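Local coordinates for ssDNA binding protein (Aeropyrum pernix, PDB 4PSN), which binds single-stranded DNA, which it entraps in a tunnel system formed between its subunits, at the interface of chains A and B. Residues are numbered along the deposited sequence; one frame, centred on the assembly and turned at random. Chains: chain A/B, ssDNA binding protein.

The interface of chains A and B. Residues chain A 169-170, 203; chain B 48, 51-52, 55.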
ATOM      1  N   PRO A 169      19.777  19.595  -0.951  1.00 18.36           N
ATOM      2  CA  PRO A 169      19.424  18.533  -1.904  1.00 19.35           C
ATOM      3  C   PRO A 169      19.099  17.215  -1.222  1.00 22.72           C
ATOM      4  O   PRO A 169      18.680  16.269  -1.892  1.00 19.49           O
ATOM      5  CB  PRO A 169      20.693  18.387  -2.754  1.00 20.84           C
ATOM      6  CG  PRO A 169      21.814  18.763  -1.820  1.00 14.48           C
ATOM      7  CD  PRO A 169      21.225  19.882  -0.946  1.00 15.30           C
ATOM      8  N   THR A 170      19.300  17.148   0.089  1.00 14.90           N
ATOM      9  CA  THR A 170      18.801  16.017   0.875  1.00 17.52           C
ATOM     10  C   THR A 170      18.441  16.535   2.276  1.00 18.66           C
ATOM     11  O   THR A 170      19.097  17.433   2.761  1.00 18.44           O
ATOM     12  CB  THR A 170      19.837  14.870   0.960  1.00 23.22           C
ATOM     13  OG1 THR A 170      19.201  13.693   1.465  1.00 26.01           O
ATOM     14  CG2 THR A 170      21.020  15.256   1.887  1.00 23.68           C
ATOM     15  N   ASN A 203      20.631  12.894   8.749  1.00 18.06           N
ATOM     16  CA  ASN A 203      19.693  12.597   7.665  1.00 16.27           C
ATOM     17  C   ASN A 203      18.321  12.286   8.239  1.00 19.72           C
ATOM     18  O   ASN A 203      18.170  11.371   9.038  1.00 20.67           O
ATOM     19  CB  ASN A 203      20.216  11.433   6.805  1.00 16.99           C
ATOM     20  CG  ASN A 203      21.523  11.767   6.114  1.00 21.62           C
ATOM     21  OD1 ASN A 203      21.537  12.466   5.098  1.00 26.36           O
ATOM     22  ND2 ASN A 203      22.626  11.286   6.665  1.00 22.01           N
TER
ATOM     23  N   GLY B  48      19.894   9.015   2.705  1.00 16.27           N
ATOM     24  CA  GLY B  48      20.189  10.419   2.479  1.00 18.82           C
ATOM     25  C   GLY B  48      21.120  10.634   1.294  1.00 24.30           C
ATOM     26  O   GLY B  48      20.975  11.604   0.539  1.00 19.43           O
ATOM     27  N   ASN B  51      19.105  10.021  -1.818  1.00 15.86           N
ATOM     28  CA  ASN B  51      18.226  11.163  -2.071  1.00 14.48           C
ATOM     29  C   ASN B  51      19.009  12.343  -2.643  1.00 18.16           C
ATOM     30  O   ASN B  51      18.503  13.094  -3.465  1.00 20.03           O
ATOM     31  CB  ASN B  51      17.461  11.572  -0.815  1.00 14.94           C
ATOM     32  CG  ASN B  51      16.299  10.626  -0.501  1.00 20.83           C
ATOM     33  OD1 ASN B  51      15.941  10.423   0.663  1.00 21.08           O
ATOM     34  ND2 ASN B  51      15.706  10.052  -1.540  1.00 17.58           N
ATOM     35  N   ARG B  52      20.255  12.490  -2.206  1.00 17.19           N
ATOM     36  CA  ARG B  52      21.097  13.574  -2.678  1.00 20.41           C
ATOM     37  C   ARG B  52      21.356  13.410  -4.186  1.00 21.81           C
ATOM     38  O   ARG B  52      21.319  14.371  -4.952  1.00 19.96           O
ATOM     39  CB  ARG B  52      22.410  13.589  -1.874  1.00 25.56           C
ATOM     40  CG  ARG B  52      23.246  14.870  -1.986  1.00 29.88           C
ATOM     41  CD  ARG B  52      24.303  14.768  -3.075  1.00 34.70           C
ATOM     42  NE  ARG B  52      25.065  16.011  -3.250  1.00 35.20           N
ATOM     43  CZ  ARG B  52      24.667  17.038  -4.002  1.00 32.55           C
ATOM     44  NH1 ARG B  52      23.509  16.969  -4.653  1.00 32.40           N
ATOM     45  NH2 ARG B  52      25.423  18.131  -4.119  1.00 26.87           N
ATOM     46  N   PHE B  55      18.068  13.971  -6.173  1.00 18.65           N
ATOM     47  CA  PHE B  55      17.707  15.373  -6.283  1.00 19.03           C
ATOM     48  C   PHE B  55      18.363  15.984  -7.529  1.00 22.57           C
ATOM     49  O   PHE B  55      17.701  16.655  -8.308  1.00 23.58           O
ATOM     50  CB  PHE B  55      18.117  16.181  -5.050  1.00 18.76           C
ATOM     51  CG  PHE B  55      17.855  17.660  -5.206  1.00 20.44           C
ATOM     52  CD1 PHE B  55      16.613  18.190  -4.911  1.00 20.95           C
ATOM     53  CD2 PHE B  55      18.839  18.510  -5.672  1.00 19.03           C
ATOM     54  CE1 PHE B  55      16.362  19.544  -5.076  1.00 21.42           C
ATOM     55  CE2 PHE B  55      18.586  19.885  -5.823  1.00 20.78           C
ATOM     56  CZ  PHE B  55      17.351  20.388  -5.527  1.00 20.91           C
TER
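A:Pro169 nestles in the corner made by two flat groups of chain B, the ring of B:Phe55 and the guanidinium of B:Arg52, and illustrates how a short loop of one subunit can dock on a helix of its partner. Its CA lies over one face of the B:Phe55 ring, 3.9 Å from the centroid and displaced toward the rim, in a CH-pi contact, while the proline CB packs over the same face, 3.5 Å from CD2. With CG anti to the backbone N (chi1 175°), B:Phe55 brings this face to the loop. The pyrrolidine CG meets one face of the B:Arg52 guanidinium, whose nearest atom, NH1, is 3.7 Å from the proline CB; a bend at chi2 (-94°) turns the arginine chain to bring this group beside the proline. An alanine in place of B:Phe55 would probably leave A:Pro169 without its aromatic face and open a gap beside its CA and CB.

One residue on, A:Thr170 supplies a polar fix: its hydroxyl OG1 donates to the carbonyl O of B:Gly48 at 2.9 Å, in the carbonyl plane and on a lone pair. Its CB meanwhile rests against the CB of B:Arg52. Both the apolar and the polar contacts fall on helix 40-61 of chain B. The peptide bond before A:Pro169 is cis, which probably sets the turn presenting its pyrrolidine ring. Repeated by two-fold symmetry, this docking probably contributes to the subunit pairing behind the intersubunit tunnel. Farther out, the side-chain amide oxygen OD1 of A:Asn203, from strand 202-203, approaches B:Gly48 CA at 3.6 Å.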